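Long-range contacts in transaminase (PDB 5G09), which probably transfers amino groups between amines and carbonyl compounds by means of a pyridoxal phosphate cofactor: residues D108-G113 against V312-A317; V264-D269 against Y287-D292. All coordinates share one frame; numbering follows the deposited sequence.

Interactions 1 and 2 lie side by side, their centres 11 Å apart, and work on the same mixed sheet. Interaction 1 joins edge strand 112-118 to strand 308-313. Interaction 2 fixes the loop leading into strand 293-296 against strand 265-269, nearer the middle of the chain. A probable hydrogen bond from S313 N to D292 O connects the two. Both are largely buried, and each has a tryptophan packed against it. Their chemistry differs with position. Interaction 1 has an exposed lysine-aspartate salt bridge on its solvent side. In interaction 2 a buried aspartate grips the strand backbone, and the strand's last residue meets the cofactor.

Interaction 1 (D108-G113 against V312-A317); sequences DEDWPG and VSKEIA
The indole of W111 turns an edge to S313, with CE3 3.9 Å from S313 CA near the ring plane. P112 CD sits over one face, 3.3 Å above the plane and offset toward the rim. At the pyrrole edge NE1 gives a hydrogen bond of 2.9 Å to E109 OE1, which lies nearly in the ring plane. Y284 OH is hydrogen-bonded to the same oxygen and Q285 to OE2, so both oxygens of E109 have partners. A chi1 of 75° places W111 CG between its own N and carbonyl carbon, and this swings the ring back over the proline. An alanine here would probably leave E109 OE1 without its indole donor and open a gap beside S313 and P112.

The backbones are tied by two bonds. G113 N donates to V312 O at 2.8 Å, and K314 N donates to W111 O at 2.9 Å. S313 CA also makes a CA-H...O contact with W111 O, so this oxygen takes one N-H bond and, beside it, a weaker C-H contact.

The extended K314 side chain runs past P112 O to D110 and crosses the D110 side chain at about a right angle. Its NZ meets D110 O on a lone pair at 2.8 Å. It also forms a salt bridge to D110 OD1 at 2.9 Å, but this hydrogen bond is weak. This end of the contact is exposed.

S313 is the N-cap of helix 314-321, its OG accepting from I316 N at 3.3 Å. P112 and S313 form an antiparallel non-hydrogen-bonded pair. The arrangement is that of the outer antiparallel strand pair in the seven-stranded sheet of fold-type I aminotransferases.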
# COMPACT_ATOMS: atom_id res chain seq x y z
N ASP D 108 31.94 20.00 -18.52
CA ASP D 108 32.48 20.82 -17.44
C ASP D 108 32.02 20.39 -16.03
O ASP D 108 32.32 21.07 -15.05
CB ASP D 108 32.13 22.30 -17.67
CG ASP D 108 30.61 22.58 -17.70
OD1 ASP D 108 29.80 21.67 -18.01
OD2 ASP D 108 30.24 23.74 -17.42
N GLU D 109 31.28 19.30 -15.93
CA GLU D 109 30.79 18.85 -14.64
C GLU D 109 31.28 17.46 -14.35
O GLU D 109 31.40 16.62 -15.26
CB GLU D 109 29.25 18.94 -14.57
CG GLU D 109 28.75 20.38 -14.44
CD GLU D 109 27.22 20.51 -14.50
OE1 GLU D 109 26.49 19.50 -14.32
OE2 GLU D 109 26.75 21.64 -14.75
N ASP D 110 31.54 17.21 -13.06
CA ASP D 110 32.18 16.00 -12.59
C ASP D 110 31.21 14.85 -12.22
O ASP D 110 31.57 13.68 -12.27
CB ASP D 110 33.06 16.36 -11.38
CG ASP D 110 34.07 15.26 -11.03
OD1 ASP D 110 34.32 14.34 -11.85
OD2 ASP D 110 34.62 15.33 -9.90
N TRP D 111 29.97 15.18 -11.86
CA TRP D 111 29.01 14.16 -11.38
C TRP D 111 28.50 13.13 -12.41
O TRP D 111 28.24 11.98 -12.04
CB TRP D 111 27.84 14.85 -10.68
CG TRP D 111 26.86 15.51 -11.60
CD1 TRP D 111 26.93 16.79 -12.09
CD2 TRP D 111 25.66 14.94 -12.13
NE1 TRP D 111 25.84 17.05 -12.89
CE2 TRP D 111 25.05 15.94 -12.93
CE3 TRP D 111 25.03 13.69 -11.99
CZ2 TRP D 111 23.84 15.72 -13.60
CZ3 TRP D 111 23.82 13.48 -12.67
CH2 TRP D 111 23.25 14.49 -13.47
N PRO D 112 28.34 13.51 -13.69
CA PRO D 112 27.66 12.55 -14.60
C PRO D 112 28.38 11.21 -14.79
O PRO D 112 29.59 11.17 -15.06
CB PRO D 112 27.55 13.31 -15.94
CG PRO D 112 27.66 14.75 -15.57
CD PRO D 112 28.56 14.82 -14.36
N GLY D 113 27.63 10.12 -14.64
CA GLY D 113 28.15 8.76 -14.84
C GLY D 113 27.64 8.06 -16.09
O GLY D 113 28.37 7.87 -17.07
N VAL D 312 22.49 9.12 -14.33
CA VAL D 312 22.88 8.94 -12.90
C VAL D 312 24.35 9.34 -12.66
O VAL D 312 25.15 9.31 -13.59
CB VAL D 312 22.64 7.51 -12.42
CG1 VAL D 312 21.21 7.11 -12.74
CG2 VAL D 312 23.62 6.54 -13.08
N SER D 313 24.68 9.69 -11.43
CA SER D 313 26.04 10.06 -11.05
C SER D 313 27.03 8.91 -11.21
O SER D 313 26.64 7.73 -11.31
CB SER D 313 26.07 10.54 -9.59
OG SER D 313 25.81 9.45 -8.70
N LYS D 314 28.33 9.24 -11.18
CA LYS D 314 29.40 8.22 -11.20
C LYS D 314 29.22 7.18 -10.08
O LYS D 314 29.32 5.97 -10.31
CB LYS D 314 30.77 8.90 -11.10
CG LYS D 314 31.22 9.41 -12.46
CD LYS D 314 32.31 10.44 -12.34
CE LYS D 314 32.74 10.89 -13.72
NZ LYS D 314 33.57 12.10 -13.54
N GLU D 315 28.93 7.69 -8.89
CA GLU D 315 28.70 6.86 -7.69
C GLU D 315 27.63 5.81 -7.93
O GLU D 315 27.83 4.63 -7.65
CB GLU D 315 28.22 7.77 -6.56
CG GLU D 315 28.72 7.38 -5.19
CD GLU D 315 28.24 8.33 -4.11
OE1 GLU D 315 27.07 8.81 -4.16
OE2 GLU D 315 29.03 8.59 -3.18
N ILE D 316 26.50 6.27 -8.45
CA ILE D 316 25.34 5.40 -8.69
C ILE D 316 25.62 4.41 -9.82
O ILE D 316 25.33 3.22 -9.71
CB ILE D 316 24.05 6.25 -8.92
CG1 ILE D 316 23.67 7.02 -7.64
CG2 ILE D 316 22.90 5.37 -9.45
CD1 ILE D 316 22.69 8.18 -7.85
N ALA D 317 26.24 4.89 -10.90
CA ALA D 317 26.55 4.03 -12.03
C ALA D 317 27.51 2.89 -11.63
O ALA D 317 27.31 1.74 -12.03
CB ALA D 317 27.14 4.86 -13.17

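Interaction 2 (V264-D269 against Y287-D292); sequences VLWIND and YGVQPD. With 6DF ([6-methyl-5-oxidanyl-4-[(~{E})-[(1~{R})-1-phenylethyl]iminomethyl]pyridin-3-yl]methyl dihydrogen phosphate), chain R.
D292 clasps the backbone of W266 from both ends. W266 N donates to D292 OD2 at 2.7 Å, with a nearly straight N-H...O angle of 161°. OD2 accepts with its anti lone pair, the one away from OD1. D292 N returns a bond to W266 O at 2.9 Å. CG of D292 is turned beside its own N (chi1 -60°), which brings the carboxylate back to the strand. R256 adds a salt bridge to the same OD2, so this buried oxygen has two partners. CD2 of L265 sits over one face of the D292 carboxylate, 3.7 Å from CG.

The indole of W266 packs tightly on P291. P291 CB lies over one face, 4.1 Å from the centroid of the six-membered ring, a CH-pi contact. CE3 of W266 comes within 3.4 Å of P291 CA. The polar edge faces elsewhere, with NE1 bonded to T236 on strand 231-236.

Strand 265-269 belongs to the parallel part of the large-domain sheet of fold-type I aminotransferases. It ends at the cofactor, where D269 OD2 is 2.8 Å from the pyridine N1 of 6DF, the aldimine of pyridoxal phosphate with 1-phenylethylamine. H149 also binds this oxygen. An aspartate facing the pyridine nitrogen is a hallmark of that fold.

Toward V289 and Q290, both partly exposed, the contact opens to solvent, though V289 CG2 still touches the W266 ring obliquely, 3.6 Å from CZ3. I252 of helix 251-262 touches both the V289 and W266 side chains. The Q290 side chain starts away from the strand and packs instead against E109 and W111, while the backbone O of Q290 accepts from R256.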
# COMPACT_ATOMS: atom_id res chain seq x y z
N VAL D 264 20.52 11.59 1.70
CA VAL D 264 19.38 11.26 0.83
C VAL D 264 19.73 11.77 -0.58
O VAL D 264 20.39 12.79 -0.70
CB VAL D 264 18.12 11.94 1.40
CG1 VAL D 264 17.02 12.10 0.36
CG2 VAL D 264 17.63 11.17 2.64
N LEU D 265 19.33 11.04 -1.62
CA LEU D 265 19.56 11.46 -3.00
C LEU D 265 18.68 12.62 -3.44
O LEU D 265 17.58 12.85 -2.90
CB LEU D 265 19.39 10.29 -4.00
CG LEU D 265 20.32 9.08 -3.85
CD1 LEU D 265 19.92 7.98 -4.84
CD2 LEU D 265 21.80 9.45 -4.05
N TRP D 266 19.19 13.38 -4.42
CA TRP D 266 18.42 14.42 -5.04
C TRP D 266 18.23 14.07 -6.52
O TRP D 266 19.20 13.96 -7.29
CB TRP D 266 19.06 15.79 -4.84
CG TRP D 266 18.38 16.88 -5.61
CD1 TRP D 266 17.01 17.02 -5.83
CD2 TRP D 266 19.00 18.00 -6.25
NE1 TRP D 266 16.77 18.15 -6.59
CE2 TRP D 266 17.97 18.77 -6.86
CE3 TRP D 266 20.34 18.43 -6.38
CZ2 TRP D 266 18.25 19.95 -7.60
CZ3 TRP D 266 20.60 19.62 -7.13
CH2 TRP D 266 19.56 20.34 -7.72
N ILE D 267 16.97 13.84 -6.90
CA ILE D 267 16.59 13.67 -8.31
C ILE D 267 16.02 14.97 -8.75
O ILE D 267 15.06 15.45 -8.15
CB ILE D 267 15.47 12.59 -8.50
CG1 ILE D 267 15.90 11.27 -7.85
CG2 ILE D 267 15.16 12.40 -10.01
CD1 ILE D 267 14.78 10.24 -7.76
N ASN D 268 16.62 15.60 -9.76
CA ASN D 268 15.96 16.72 -10.37
C ASN D 268 15.42 16.32 -11.73
O ASN D 268 16.13 15.79 -12.55
CB ASN D 268 16.84 17.96 -10.50
CG ASN D 268 16.01 19.15 -10.93
OD1 ASN D 268 15.06 19.51 -10.23
ND2 ASN D 268 16.29 19.72 -12.10
N ASP D 269 14.12 16.53 -11.92
CA ASP D 269 13.39 16.12 -13.08
C ASP D 269 13.58 17.25 -14.08
O ASP D 269 13.01 18.32 -13.93
CB ASP D 269 11.90 15.97 -12.72
CG ASP D 269 11.04 15.44 -13.88
OD1 ASP D 269 11.51 15.44 -15.02
OD2 ASP D 269 9.86 15.04 -13.63
N TYR D 287 21.54 27.25 -10.40
CA TYR D 287 21.58 27.25 -8.92
C TYR D 287 22.87 26.82 -8.28
O TYR D 287 22.94 26.73 -7.06
CB TYR D 287 20.37 26.50 -8.28
CG TYR D 287 19.05 27.04 -8.80
CD1 TYR D 287 18.49 28.19 -8.26
CD2 TYR D 287 18.40 26.42 -9.88
CE1 TYR D 287 17.31 28.72 -8.76
CE2 TYR D 287 17.21 26.94 -10.38
CZ TYR D 287 16.69 28.09 -9.82
OH TYR D 287 15.50 28.61 -10.29
N GLY D 288 23.90 26.57 -9.09
CA GLY D 288 25.23 26.32 -8.55
C GLY D 288 25.33 25.02 -7.78
O GLY D 288 26.16 24.88 -6.90
N VAL D 289 24.48 24.05 -8.12
CA VAL D 289 24.50 22.74 -7.46
C VAL D 289 24.38 21.64 -8.51
O VAL D 289 24.00 21.92 -9.64
CB VAL D 289 23.38 22.62 -6.39
CG1 VAL D 289 23.64 23.58 -5.24
CG2 VAL D 289 22.01 22.88 -7.00
N GLN D 290 24.76 20.42 -8.15
CA GLN D 290 24.70 19.27 -9.04
C GLN D 290 23.83 18.17 -8.40
O GLN D 290 23.99 17.85 -7.23
CB GLN D 290 26.12 18.75 -9.34
CG GLN D 290 27.15 19.86 -9.60
CD GLN D 290 28.38 19.44 -10.40
OE1 GLN D 290 28.93 18.35 -10.21
NE2 GLN D 290 28.83 20.32 -11.27
N PRO D 291 22.86 17.63 -9.17
CA PRO D 291 21.97 16.56 -8.64
C PRO D 291 22.67 15.21 -8.64
O PRO D 291 23.78 15.08 -9.19
CB PRO D 291 20.82 16.53 -9.66
CG PRO D 291 21.44 17.06 -10.92
CD PRO D 291 22.46 18.08 -10.51
N ASP D 292 22.02 14.20 -8.06
CA ASP D 292 22.48 12.81 -8.13
C ASP D 292 21.98 12.12 -9.40
O ASP D 292 22.69 11.29 -9.98
CB ASP D 292 22.04 12.05 -6.87
CG ASP D 292 22.61 12.68 -5.63
OD1 ASP D 292 23.85 12.66 -5.52
OD2 ASP D 292 21.88 13.27 -4.81
N1 6DF R . 8.24 15.35 -15.88
C2 6DF R . 7.86 16.60 -16.11
N2 6DF R . 4.31 16.84 -18.54
C3 6DF R . 6.88 16.85 -17.08
C4 6DF R . 6.33 15.80 -17.81
C5 6DF R . 6.77 14.50 -17.53
C6 6DF R . 7.73 14.31 -16.56
C7 6DF R . 3.05 17.17 -19.27
C8 6DF R . 2.99 16.62 -20.70
C9 6DF R . 2.58 18.59 -19.14
C10 6DF R . 3.47 19.67 -19.26
C11 6DF R . 2.98 20.97 -19.13
C12 6DF R . 1.61 21.20 -18.91
C13 6DF R . 0.72 20.14 -18.80
O2P 6DF R . 4.60 13.01 -20.91
P 6DF R . 5.92 12.31 -20.64
O3P 6DF R . 5.62 10.91 -20.09
O1P 6DF R . 6.79 12.21 -21.87
O4P 6DF R . 6.73 13.19 -19.56
C5' 6DF R . 6.26 13.26 -18.21
C2' 6DF R . 8.52 17.68 -15.27
O3 6DF R . 6.47 18.12 -17.27
C4' 6DF R . 5.24 15.99 -18.81
C14 6DF R . 1.21 18.84 -18.92